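Local coordinates for protein beta-galacturonidase (Eisenbergiella tayi, PDB 6NCW) that probably cleaves beta-linked galacturonic acid residues from glycosides, as a family 2 glycoside hydrolase, at residues K9-A14 with E149-W154; T158-K163 with T212-C217; L198-E203 with K208-E213; C389-Y394 with L419-V424; L396-S399 with P405-S408. All coordinates share one frame; numbering follows the deposited sequence.

In the fold
The chain opens in the jelly-roll sandwich expected at the N terminus of this family, and contact 1 closes a long loop by tying residues 9-14 to the start of strand 150-162 in the immunoglobulin-like domain. Contact 2 begins on that strand and joins it to strand 207-216, across a three-stranded sheet. Contact 3 closes a shorter loop ending on the same strand as contact 2, shares Thr212 and Glu213 with it, and packs strand 193-202 there between the two sheets. The others lie in the TIM barrel: contact 4 holds helix 384-400 to the loop before strand 425-428, and contact 5, within that span, packs the same helix on strand 406-410, about 7 Å away between centres.

Contact 1: K9-A14 with E149-W154; sequences KIRKTA and EAYLSW
Arg11 bridges the two segments, running its side chain out of the loop that leads into strand 12-15 to the backbone of Leu152 on strand 150-162. The polar part is a hydrogen bond from Arg11 NH2 to Leu152 O, 3.0 Å long and fairly straight at 161°. The oxygen lies in the guanidinium plane, whereas the donor is tilted from the plane of the carbonyl. A water adds a second path: it accepts from Arg11 NH1 at 2.9 Å and donates to Leu152 O at 2.6 Å, gripping one carbonyl oxygen both directly and through solvent. With CG anti to the backbone N (chi1 -174°), the arginine chain reaches straight across before bending at CG-CD to present its edge.

The van der Waals part is slighter. Tyr151 CB lies over one face of the guanidinium, 3.9 Å from Arg11 NH2, and the aromatic ring stands nearly upright to that group, their planes 83° apart. Leu152 CB approaches the same nitrogen at 4.1 Å.

Charge is supplied from outside: Asp245 forms a salt bridge with Arg11 NE and Glu145 one with NH1, while Asp245 also accepts from the backbone N of Leu152. A buried cation is matched by two carboxylates and a carbonyl, which probably favours its charged form and makes this a polar joint between the N-terminal sandwich and the immunoglobulin-like domain.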
# COMPACT_ATOMS: atom_id res chain seq x y z
N LYS A 9 38.71 -32.15 5.46
CA LYS A 9 38.42 -33.56 5.67
C LYS A 9 39.23 -34.16 6.81
O LYS A 9 38.71 -35.01 7.54
CB LYS A 9 38.67 -34.39 4.40
CG LYS A 9 37.74 -34.09 3.20
CD LYS A 9 36.30 -33.68 3.61
CE LYS A 9 35.26 -33.91 2.49
NZ LYS A 9 35.86 -33.73 1.13
N ILE A 10 40.46 -33.70 7.02
CA ILE A 10 41.28 -34.23 8.11
C ILE A 10 40.98 -33.53 9.42
O ILE A 10 40.68 -34.18 10.43
CB ILE A 10 42.78 -34.14 7.75
CG1 ILE A 10 43.14 -35.12 6.64
CG2 ILE A 10 43.64 -34.41 8.97
CD1 ILE A 10 44.55 -34.98 6.14
N ARG A 11 41.06 -32.21 9.45
CA ARG A 11 40.84 -31.49 10.70
C ARG A 11 39.45 -31.77 11.24
O ARG A 11 38.48 -31.87 10.48
CB ARG A 11 41.04 -29.98 10.49
CG ARG A 11 40.98 -29.15 11.77
CD ARG A 11 41.09 -27.66 11.45
NE ARG A 11 42.24 -27.38 10.60
CZ ARG A 11 42.65 -26.16 10.26
NH1 ARG A 11 42.00 -25.08 10.69
NH2 ARG A 11 43.72 -26.01 9.49
N LYS A 12 39.36 -31.94 12.57
CA LYS A 12 38.08 -32.14 13.25
C LYS A 12 37.43 -30.78 13.46
O LYS A 12 37.98 -29.93 14.17
CB LYS A 12 38.24 -32.84 14.59
CG LYS A 12 39.43 -33.79 14.72
CD LYS A 12 39.49 -34.44 16.12
CE LYS A 12 40.85 -35.14 16.38
NZ LYS A 12 41.98 -34.20 16.70
N THR A 13 36.28 -30.56 12.81
CA THR A 13 35.56 -29.30 12.89
C THR A 13 34.08 -29.59 13.10
O THR A 13 33.58 -30.65 12.72
CB THR A 13 35.72 -28.43 11.61
OG1 THR A 13 34.94 -28.99 10.55
CG2 THR A 13 37.16 -28.38 11.17
N ALA A 14 33.38 -28.62 13.68
CA ALA A 14 31.94 -28.73 13.88
C ALA A 14 31.34 -27.33 13.95
O ALA A 14 31.90 -26.45 14.60
CB ALA A 14 31.62 -29.52 15.16
N GLU A 149 49.30 -30.28 17.16
CA GLU A 149 50.45 -29.45 17.50
C GLU A 149 50.64 -28.29 16.53
O GLU A 149 51.24 -27.28 16.92
CB GLU A 149 51.73 -30.30 17.53
CG GLU A 149 51.77 -31.27 18.70
CD GLU A 149 51.79 -30.55 20.05
OE1 GLU A 149 52.91 -30.26 20.54
OE2 GLU A 149 50.70 -30.26 20.60
N ALA A 150 50.13 -28.40 15.31
CA ALA A 150 50.28 -27.35 14.30
C ALA A 150 49.16 -27.48 13.28
O ALA A 150 48.59 -28.56 13.09
CB ALA A 150 51.64 -27.42 13.61
N TYR A 151 48.86 -26.36 12.60
CA TYR A 151 47.74 -26.35 11.66
C TYR A 151 47.98 -25.34 10.54
O TYR A 151 48.79 -24.41 10.66
CB TYR A 151 46.42 -26.02 12.37
CG TYR A 151 46.29 -24.60 12.87
CD1 TYR A 151 45.59 -23.63 12.13
CD2 TYR A 151 46.85 -24.22 14.08
CE1 TYR A 151 45.46 -22.33 12.59
CE2 TYR A 151 46.73 -22.92 14.55
CZ TYR A 151 46.03 -21.98 13.80
OH TYR A 151 45.92 -20.70 14.28
N LEU A 152 47.25 -25.54 9.45
CA LEU A 152 47.31 -24.67 8.28
C LEU A 152 46.39 -23.47 8.49
O LEU A 152 45.17 -23.61 8.54
CB LEU A 152 46.93 -25.47 7.03
CG LEU A 152 47.92 -26.62 6.78
CD1 LEU A 152 47.59 -27.42 5.54
CD2 LEU A 152 49.32 -26.05 6.69
N SER A 153 46.99 -22.28 8.60
CA SER A 153 46.23 -21.06 8.86
C SER A 153 45.52 -20.53 7.60
O SER A 153 44.38 -20.08 7.68
CB SER A 153 47.17 -20.01 9.44
OG SER A 153 46.62 -18.72 9.33
N TRP A 154 46.17 -20.58 6.44
CA TRP A 154 45.54 -20.23 5.16
C TRP A 154 46.43 -20.73 4.02
O TRP A 154 47.60 -21.07 4.23
CB TRP A 154 45.29 -18.72 5.02
CG TRP A 154 46.49 -17.78 5.30
CD1 TRP A 154 46.72 -17.08 6.45
CD2 TRP A 154 47.58 -17.45 4.41
NE1 TRP A 154 47.87 -16.35 6.34
CE2 TRP A 154 48.42 -16.55 5.09
CE3 TRP A 154 47.93 -17.85 3.11
CZ2 TRP A 154 49.58 -16.03 4.52
CZ3 TRP A 154 49.09 -17.32 2.54
CH2 TRP A 154 49.90 -16.42 3.25
O HOH W 1 42.81 -22.67 9.28

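Contact 2: T158-K163 with T212-C217; sequences TPFLRK and TEELPC
Glu214 reaches across to the end of strand 150-162 and is met by Arg162 and Phe160. The salt bridge rests on one carboxylate oxygen: Arg162 NH2 donates to Glu214 OE2 at 2.6 Å with an angle of 142°, on the syn side and somewhat out of the carboxylate plane. A second, weak hydrogen bond comes from Arg162 NE to the same oxygen, 3.1 Å away and strongly bent. NE and NH2, the side-on edge of the guanidinium, converge on OE2 alone, so the bridge is not bidentate over both oxygens. The arginine gets there by bending at CB-CG (chi2 -43°), which folds it back over its own strand until its guanidinium lies above Phe160 CB.

Glu214 OE1 instead sits 3.7 Å from Phe160 CE2, above one face of the ring and toward its rim. Ring and carboxylate planes are 16° apart, so the acid is laid flat on the aromatic, with Phe160 CD2 and Glu214 CD 3.7 Å apart. Tyr403 meets the phenylalanine edge-to-face. At the start of the second segment, Thr212 OG1 donates to Glu213 O at 2.9 Å and is also bonded to the backbone N of Ala170.

Strand 165-176 runs between the two segments and pairs with both, making this a cross-strand side-chain cluster on a three-stranded antiparallel sheet of the immunoglobulin-like beta-sandwich of family 2 glycoside hydrolases.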
# COMPACT_ATOMS: atom_id res chain seq x y z
N THR A 158 47.59 -18.24 -6.74
CA THR A 158 47.61 -17.18 -7.74
C THR A 158 47.77 -17.78 -9.13
O THR A 158 48.81 -18.42 -9.39
CB THR A 158 48.75 -16.19 -7.48
OG1 THR A 158 48.80 -15.86 -6.08
CG2 THR A 158 48.58 -14.92 -8.32
N PRO A 159 46.81 -17.61 -10.03
CA PRO A 159 47.03 -18.03 -11.42
C PRO A 159 47.76 -16.97 -12.23
O PRO A 159 47.68 -15.77 -11.94
CB PRO A 159 45.60 -18.22 -11.95
CG PRO A 159 44.80 -17.18 -11.18
CD PRO A 159 45.45 -17.07 -9.81
N PHE A 160 48.50 -17.44 -13.24
CA PHE A 160 49.23 -16.60 -14.18
C PHE A 160 48.96 -17.09 -15.59
O PHE A 160 49.07 -18.29 -15.86
CB PHE A 160 50.75 -16.62 -13.92
CG PHE A 160 51.15 -16.11 -12.57
CD1 PHE A 160 51.22 -14.74 -12.33
CD2 PHE A 160 51.45 -16.98 -11.55
CE1 PHE A 160 51.59 -14.26 -11.09
CE2 PHE A 160 51.82 -16.50 -10.30
CZ PHE A 160 51.89 -15.13 -10.08
N LEU A 161 48.59 -16.18 -16.49
CA LEU A 161 48.42 -16.50 -17.90
C LEU A 161 49.72 -16.14 -18.62
O LEU A 161 50.06 -14.96 -18.76
CB LEU A 161 47.23 -15.76 -18.51
CG LEU A 161 46.92 -16.14 -19.96
CD1 LEU A 161 46.57 -17.61 -20.11
CD2 LEU A 161 45.79 -15.28 -20.49
N ARG A 162 50.46 -17.16 -19.06
CA ARG A 162 51.67 -16.98 -19.83
C ARG A 162 51.39 -17.22 -21.31
O ARG A 162 50.32 -17.70 -21.69
CB ARG A 162 52.77 -17.92 -19.34
CG ARG A 162 53.17 -17.72 -17.90
CD ARG A 162 53.31 -16.25 -17.55
NE ARG A 162 53.91 -16.04 -16.23
CZ ARG A 162 53.75 -14.94 -15.50
NH1 ARG A 162 52.99 -13.93 -15.93
NH2 ARG A 162 54.35 -14.85 -14.31
N LYS A 163 52.37 -16.87 -22.15
CA LYS A 163 52.22 -17.08 -23.59
C LYS A 163 51.84 -18.51 -23.92
O LYS A 163 51.09 -18.75 -24.88
CB LYS A 163 53.52 -16.70 -24.32
CG LYS A 163 53.41 -15.42 -25.16
CD LYS A 163 54.75 -14.97 -25.73
CE LYS A 163 54.61 -13.69 -26.55
NZ LYS A 163 55.90 -13.21 -27.14
N THR A 212 55.47 -22.13 -3.13
CA THR A 212 55.98 -22.93 -4.23
C THR A 212 56.52 -22.01 -5.31
O THR A 212 56.35 -20.79 -5.30
CB THR A 212 54.88 -23.81 -4.81
OG1 THR A 212 54.03 -23.03 -5.66
CG2 THR A 212 54.08 -24.48 -3.69
N GLU A 213 57.21 -22.62 -6.27
CA GLU A 213 57.58 -21.90 -7.47
C GLU A 213 56.37 -21.79 -8.39
O GLU A 213 55.34 -22.44 -8.20
CB GLU A 213 58.74 -22.60 -8.18
CG GLU A 213 60.06 -22.45 -7.46
CD GLU A 213 61.12 -23.35 -8.04
OE1 GLU A 213 62.22 -23.46 -7.44
OE2 GLU A 213 60.86 -23.96 -9.11
N GLU A 214 56.51 -20.94 -9.41
CA GLU A 214 55.54 -20.84 -10.48
C GLU A 214 55.60 -22.10 -11.34
O GLU A 214 56.58 -22.34 -12.05
CB GLU A 214 55.85 -19.60 -11.30
CG GLU A 214 54.66 -18.98 -11.95
CD GLU A 214 54.96 -17.57 -12.38
OE1 GLU A 214 55.34 -16.75 -11.50
OE2 GLU A 214 54.84 -17.30 -13.60
N LEU A 215 54.54 -22.91 -11.30
CA LEU A 215 54.49 -24.21 -11.95
C LEU A 215 53.48 -24.22 -13.10
O LEU A 215 52.49 -23.49 -13.06
CB LEU A 215 54.11 -25.29 -10.94
CG LEU A 215 55.14 -25.39 -9.82
CD1 LEU A 215 54.61 -26.20 -8.65
CD2 LEU A 215 56.43 -25.98 -10.37
N PRO A 216 53.70 -25.02 -14.13
CA PRO A 216 52.72 -25.10 -15.22
C PRO A 216 51.47 -25.82 -14.76
O PRO A 216 51.50 -26.67 -13.87
CB PRO A 216 53.45 -25.89 -16.32
CG PRO A 216 54.86 -26.01 -15.87
CD PRO A 216 54.88 -25.87 -14.39
N CYS A 217 50.34 -25.44 -15.37
CA CYS A 217 49.04 -26.07 -15.12
C CYS A 217 48.38 -26.36 -16.45
O CYS A 217 47.34 -25.76 -16.79
CB CYS A 217 48.16 -25.18 -14.24
SG CYS A 217 48.73 -24.98 -12.57

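Contact 3: L198-E203 with K208-E213; sequences LPIVLE and KSFSTE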
# COMPACT_ATOMS: atom_id res chain seq x y z
N LEU A 198 55.93 -29.00 -0.16
CA LEU A 198 56.78 -27.98 0.43
C LEU A 198 57.35 -28.50 1.74
O LEU A 198 56.59 -28.91 2.62
CB LEU A 198 55.99 -26.70 0.68
CG LEU A 198 55.64 -25.88 -0.55
CD1 LEU A 198 54.91 -24.60 -0.16
CD2 LEU A 198 56.94 -25.56 -1.32
N PRO A 199 58.67 -28.51 1.91
CA PRO A 199 59.23 -28.86 3.22
C PRO A 199 59.05 -27.71 4.20
O PRO A 199 59.29 -26.55 3.87
CB PRO A 199 60.71 -29.15 2.92
CG PRO A 199 61.00 -28.39 1.65
CD PRO A 199 59.71 -28.33 0.87
N ILE A 200 58.62 -28.05 5.41
CA ILE A 200 58.26 -27.08 6.44
C ILE A 200 59.23 -27.24 7.61
O ILE A 200 59.47 -28.36 8.07
CB ILE A 200 56.81 -27.28 6.94
CG1 ILE A 200 55.81 -27.24 5.80
CG2 ILE A 200 56.46 -26.24 7.98
CD1 ILE A 200 55.81 -25.96 5.05
N VAL A 201 59.75 -26.12 8.10
CA VAL A 201 60.47 -26.07 9.36
C VAL A 201 59.99 -24.85 10.13
O VAL A 201 60.13 -23.71 9.65
CB VAL A 201 62.00 -26.02 9.17
CG1 VAL A 201 62.66 -25.72 10.50
CG2 VAL A 201 62.50 -27.34 8.61
N LEU A 202 59.44 -25.07 11.32
CA LEU A 202 58.93 -24.01 12.17
C LEU A 202 59.61 -24.08 13.52
O LEU A 202 59.68 -25.15 14.13
CB LEU A 202 57.42 -24.12 12.34
CG LEU A 202 56.56 -23.85 11.10
CD1 LEU A 202 55.18 -24.43 11.30
CD2 LEU A 202 56.48 -22.36 10.87
N GLU A 203 60.12 -22.94 13.99
CA GLU A 203 60.58 -22.83 15.36
C GLU A 203 59.38 -22.74 16.30
O GLU A 203 58.24 -22.47 15.88
CB GLU A 203 61.51 -21.63 15.53
CG GLU A 203 62.77 -21.67 14.63
CD GLU A 203 63.70 -22.85 14.95
OE1 GLU A 203 64.09 -23.00 16.13
OE2 GLU A 203 64.04 -23.64 14.02
N LYS A 208 54.61 -19.00 9.98
CA LYS A 208 55.40 -18.61 8.82
C LYS A 208 54.75 -19.17 7.56
O LYS A 208 54.04 -20.18 7.62
CB LYS A 208 56.84 -19.10 8.94
CG LYS A 208 57.83 -18.33 8.08
CD LYS A 208 59.29 -18.70 8.43
CE LYS A 208 59.69 -20.06 7.90
NZ LYS A 208 60.26 -19.99 6.52
N SER A 209 54.99 -18.50 6.43
CA SER A 209 54.47 -18.96 5.15
C SER A 209 55.61 -19.49 4.27
O SER A 209 56.77 -19.13 4.43
CB SER A 209 53.70 -17.86 4.41
OG SER A 209 54.25 -16.57 4.62
N PHE A 210 55.23 -20.36 3.34
CA PHE A 210 56.14 -21.04 2.43
C PHE A 210 55.50 -21.02 1.06
O PHE A 210 54.30 -21.29 0.93
CB PHE A 210 56.42 -22.48 2.89
CG PHE A 210 56.83 -22.58 4.35
CD1 PHE A 210 58.17 -22.60 4.70
CD2 PHE A 210 55.88 -22.63 5.35
CE1 PHE A 210 58.54 -22.68 6.03
CE2 PHE A 210 56.25 -22.72 6.68
CZ PHE A 210 57.58 -22.74 7.02
N SER A 211 56.27 -20.69 0.03
CA SER A 211 55.74 -20.57 -1.32
C SER A 211 56.30 -21.65 -2.21
O SER A 211 57.46 -22.04 -2.07
CB SER A 211 56.04 -19.20 -1.93
OG SER A 211 55.29 -18.19 -1.28
N THR A 212 55.47 -22.13 -3.13
CA THR A 212 55.98 -22.93 -4.23
C THR A 212 56.52 -22.01 -5.31
O THR A 212 56.35 -20.79 -5.30
CB THR A 212 54.88 -23.81 -4.81
OG1 THR A 212 54.03 -23.03 -5.66
CG2 THR A 212 54.08 -24.48 -3.69
N GLU A 213 57.21 -22.62 -6.27
CA GLU A 213 57.58 -21.90 -7.47
C GLU A 213 56.37 -21.79 -8.39
O GLU A 213 55.34 -22.44 -8.20
CB GLU A 213 58.74 -22.60 -8.18
CG GLU A 213 60.06 -22.45 -7.46
CD GLU A 213 61.12 -23.35 -8.04
OE1 GLU A 213 62.22 -23.46 -7.44
OE2 GLU A 213 60.86 -23.96 -9.11
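Lys208 starts the contact by setting its CB 3.8 Å from Leu202 CD2, where the two side chains pass at a slant. Its chain then bends at chi3 and chi4, leaving CE 4.1 Å from Val201 O.

Two residues on, Phe210 fills the middle. Its ring lies under Ile200, whose CD1 is 3.6 Å from the ring centroid and 24° off the normal, a CH-pi contact over the face; the closest pair, Ile200 CD1 and Phe210 CD2, is tight at 3.3 Å. The branch CG2 of the isoleucine touches the far end of the same ring at CE2 and CZ. That both branches reach it follows from the torsion of Ile200, which places CG1 beside the backbone N (chi1 -55°) and CG2 beside the carbonyl carbon. At the ring edge, Phe210 CZ meets Val201 O at 3.8 Å and Leu202 CD2 at 4.0 Å.

Leu198 CD2 packs against the backbone O of Ser211, and Thr212 closes the series with CG2 3.6 Å from Leu198 CD1, the threonine methyl lying across the leucine.

The strands run nearly antiparallel, at 159°, with their axes 8.0 Å apart, and they meet through side chains because each pairs with another neighbour: 193-202 with strand 182-190, and 207-216 with strand 165-176. Phe210 and Leu202 also touch Val174, so the contact joins the two sheets of the immunoglobulin-like sandwich.

Contact 4: C389-Y394 with L419-V424; sequences CYSEQY and LGYPEV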
# COMPACT_ATOMS: atom_id res chain seq x y z
N CYS A 389 45.67 8.71 4.17
CA CYS A 389 44.98 7.45 4.44
C CYS A 389 44.79 6.63 3.17
O CYS A 389 45.02 5.42 3.17
CB CYS A 389 43.62 7.72 5.10
SG CYS A 389 43.71 8.57 6.69
N TYR A 390 44.30 7.26 2.09
CA TYR A 390 44.15 6.50 0.85
C TYR A 390 45.47 5.86 0.46
O TYR A 390 45.51 4.69 0.09
CB TYR A 390 43.63 7.40 -0.28
CG TYR A 390 42.13 7.61 -0.29
CD1 TYR A 390 41.29 6.88 -1.15
CD2 TYR A 390 41.53 8.55 0.56
CE1 TYR A 390 39.90 7.09 -1.16
CE2 TYR A 390 40.16 8.76 0.56
CZ TYR A 390 39.35 8.04 -0.30
OH TYR A 390 37.99 8.27 -0.27
N SER A 391 46.57 6.62 0.56
CA SER A 391 47.87 6.08 0.15
C SER A 391 48.25 4.89 1.01
O SER A 391 48.65 3.84 0.50
CB SER A 391 48.94 7.17 0.23
OG SER A 391 50.15 6.74 -0.40
N GLU A 392 48.09 5.02 2.34
CA GLU A 392 48.45 3.93 3.24
C GLU A 392 47.67 2.66 2.93
O GLU A 392 48.23 1.55 2.96
CB GLU A 392 48.19 4.34 4.69
CG GLU A 392 49.02 5.47 5.21
CD GLU A 392 48.58 5.88 6.61
OE1 GLU A 392 49.31 6.64 7.29
OE2 GLU A 392 47.48 5.44 7.02
N GLN A 393 46.38 2.79 2.64
CA GLN A 393 45.54 1.61 2.47
C GLN A 393 45.74 0.98 1.10
O GLN A 393 45.73 -0.24 0.97
CB GLN A 393 44.07 1.98 2.71
CG GLN A 393 43.86 2.49 4.13
CD GLN A 393 42.42 2.79 4.47
OE1 GLN A 393 41.48 2.21 3.91
NE2 GLN A 393 42.23 3.71 5.42
N TYR A 394 45.94 1.81 0.07
CA TYR A 394 46.27 1.28 -1.24
C TYR A 394 47.56 0.48 -1.21
O TYR A 394 47.66 -0.59 -1.84
CB TYR A 394 46.39 2.42 -2.25
CG TYR A 394 45.10 2.90 -2.88
CD1 TYR A 394 44.84 4.25 -3.01
CD2 TYR A 394 44.16 2.00 -3.39
CE1 TYR A 394 43.70 4.71 -3.61
CE2 TYR A 394 42.99 2.46 -4.00
CZ TYR A 394 42.77 3.82 -4.10
OH TYR A 394 41.64 4.32 -4.71
N LEU A 419 43.36 10.34 -7.31
CA LEU A 419 43.13 9.50 -8.47
C LEU A 419 44.42 9.01 -9.11
O LEU A 419 44.36 8.14 -9.99
CB LEU A 419 42.28 10.25 -9.50
CG LEU A 419 40.88 10.66 -9.04
CD1 LEU A 419 40.16 11.38 -10.17
CD2 LEU A 419 40.05 9.45 -8.53
N GLY A 420 45.58 9.52 -8.70
CA GLY A 420 46.82 8.95 -9.18
C GLY A 420 47.12 7.57 -8.63
O GLY A 420 47.89 6.82 -9.24
N TYR A 421 46.50 7.21 -7.50
CA TYR A 421 46.87 5.98 -6.81
C TYR A 421 46.23 4.70 -7.37
O TYR A 421 46.93 3.70 -7.50
CB TYR A 421 46.54 6.08 -5.32
CG TYR A 421 47.34 7.10 -4.55
CD1 TYR A 421 46.71 8.19 -3.96
CD2 TYR A 421 48.71 6.95 -4.35
CE1 TYR A 421 47.42 9.12 -3.23
CE2 TYR A 421 49.44 7.88 -3.60
CZ TYR A 421 48.78 8.97 -3.05
OH TYR A 421 49.47 9.90 -2.32
N PRO A 422 44.93 4.67 -7.68
CA PRO A 422 44.32 3.39 -8.10
C PRO A 422 44.57 3.05 -9.56
O PRO A 422 44.88 3.90 -10.40
CB PRO A 422 42.83 3.63 -7.86
CG PRO A 422 42.66 5.10 -8.06
CD PRO A 422 43.90 5.70 -7.45
N GLU A 423 44.36 1.77 -9.87
CA GLU A 423 44.37 1.33 -11.26
C GLU A 423 43.12 1.73 -12.02
O GLU A 423 43.16 1.86 -13.25
CB GLU A 423 44.53 -0.19 -11.35
CG GLU A 423 45.93 -0.70 -11.05
CD GLU A 423 46.29 -0.58 -9.59
OE1 GLU A 423 45.41 -0.78 -8.70
OE2 GLU A 423 47.46 -0.29 -9.32
N VAL A 424 41.99 1.87 -11.33
CA VAL A 424 40.73 2.25 -11.95
C VAL A 424 40.20 3.47 -11.23
O VAL A 424 40.30 3.56 -9.99
CB VAL A 424 39.70 1.09 -11.89
CG1 VAL A 424 38.38 1.49 -12.58
CG2 VAL A 424 40.28 -0.14 -12.54
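Ser391 and Tyr421 mark the closest backbone approach, CA to CA 7.0 Å, between a regular turn of helix 384-400 and a loop whose residues 419-421 take helix-like backbone angles but not the helical hydrogen-bond pattern. Tyr421 points its side chain at the helix and spreads its ring against Ser391. The serine CB lies 4.2 Å from the ring centroid and 30° off the normal, an off-centre CH-pi contact, while Ser391 OG comes to 3.5 Å from Tyr421 CE2. This hydroxyl is swung to the side opposite the backbone N (chi1 -169°), which carries it out along the phenol end of the ring.

One helical turn later, Tyr394 reaches into the loop. Its CD1 is 3.4 Å from Tyr421 CB, and the two tyrosine side chains cross at a slant without stacking. Farther out, the ring passes beneath Pro422, whose N lies over one face toward the rim, and the phenol oxygen Tyr394 OH is 3.4 Å from Pro422 CB. Pro422 CB also packs on Tyr394 CZ.

Polar ties come from outside the two segments: Tyr421 OH bonds to Arg387, earlier on the same helix, and Lys459 takes the carbonyl oxygens of Leu419 and Pro422. Between the segments, van der Waals and CH-pi packing of two tyrosines, a proline and a serine thus joins the loop to a barrel helix.

Contact 5: L396-S399 with P405-S408; sequences LIKS and PRSS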
# COMPACT_ATOMS: atom_id res chain seq x y z
N LEU A 396 48.85 -0.95 1.51
CA LEU A 396 48.57 -2.16 2.27
C LEU A 396 47.96 -3.24 1.37
O LEU A 396 48.36 -4.41 1.43
CB LEU A 396 47.64 -1.84 3.44
CG LEU A 396 47.22 -2.99 4.37
CD1 LEU A 396 48.43 -3.67 5.05
CD2 LEU A 396 46.25 -2.46 5.41
N ILE A 397 47.02 -2.86 0.49
CA ILE A 397 46.42 -3.84 -0.42
C ILE A 397 47.48 -4.46 -1.30
O ILE A 397 47.54 -5.69 -1.47
CB ILE A 397 45.32 -3.18 -1.27
CG1 ILE A 397 44.12 -2.79 -0.41
CG2 ILE A 397 44.89 -4.12 -2.39
CD1 ILE A 397 43.12 -2.01 -1.20
N LYS A 398 48.33 -3.62 -1.91
CA LYS A 398 49.35 -4.13 -2.82
C LYS A 398 50.29 -5.12 -2.13
O LYS A 398 50.68 -6.13 -2.71
CB LYS A 398 50.15 -2.97 -3.42
CG LYS A 398 51.14 -3.37 -4.50
CD LYS A 398 51.84 -2.13 -5.05
CE LYS A 398 52.27 -2.34 -6.50
NZ LYS A 398 51.14 -2.82 -7.37
N SER A 399 50.63 -4.85 -0.87
CA SER A 399 51.52 -5.77 -0.16
C SER A 399 50.85 -7.11 0.09
O SER A 399 51.54 -8.12 0.23
CB SER A 399 51.97 -5.16 1.16
OG SER A 399 50.97 -5.29 2.16
N PRO A 405 43.60 -5.32 -9.56
CA PRO A 405 43.49 -3.86 -9.57
C PRO A 405 42.79 -3.34 -8.32
O PRO A 405 42.09 -4.06 -7.61
CB PRO A 405 42.67 -3.56 -10.83
CG PRO A 405 41.89 -4.79 -11.06
CD PRO A 405 42.77 -5.94 -10.61
N ARG A 406 43.00 -2.05 -8.05
CA ARG A 406 42.41 -1.37 -6.90
C ARG A 406 41.69 -0.12 -7.36
O ARG A 406 42.00 0.45 -8.42
CB ARG A 406 43.46 -0.98 -5.87
CG ARG A 406 44.42 -2.10 -5.50
CD ARG A 406 45.73 -1.53 -4.91
NE ARG A 406 46.55 -0.91 -5.95
CZ ARG A 406 47.69 -0.28 -5.73
NH1 ARG A 406 48.19 -0.19 -4.50
NH2 ARG A 406 48.36 0.24 -6.75
N SER A 407 40.74 0.34 -6.53
CA SER A 407 39.97 1.54 -6.83
C SER A 407 39.31 2.05 -5.55
O SER A 407 39.49 1.49 -4.47
CB SER A 407 38.93 1.27 -7.92
OG SER A 407 38.44 2.47 -8.49
N SER A 408 38.54 3.12 -5.69
CA SER A 408 37.75 3.71 -4.62
C SER A 408 36.60 4.46 -5.28
O SER A 408 36.83 5.22 -6.22
CB SER A 408 38.58 4.69 -3.78
OG SER A 408 37.77 5.34 -2.80
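Ile397 and Arg406 make the close-packed half of the contact, at the buried side where helix 384-400 faces strand 406-410. The methyl branch CG2 of Ile397 lies 3.7 Å from Arg406 CD and equally near its CG, and the two side chains run alongside each other, pointing opposite ways. The aliphatic stem of the arginine serves as apolar surface, while Ile357, Ile361 and Trp373 also pack on the isoleucine.

The outer half, at exposed Lys398, is close at one point only, Lys398 CB to Arg406 NH1 at 3.6 Å. Beyond it the lysine turns at its last torsion (chi4 52°) and brings its amine loosely over one face of the guanidinium, Lys398 NZ standing 4.2 Å from Arg406 NH2, a like-charge pair. The arginine bends at CG-CD (chi3 -73°), carrying its head away from the isoleucine toward Lys398.

Partners beyond the segments hold the head: NH1 donates to Tyr394 O of the same helix, and NH2 forms a salt bridge with Glu423, which supplies the counter-charge. In this beta-alpha-beta crossover, Arg406 is thus apolar along its stem and ionic at its head, and Glu423 probably eases the nearness of Lys398.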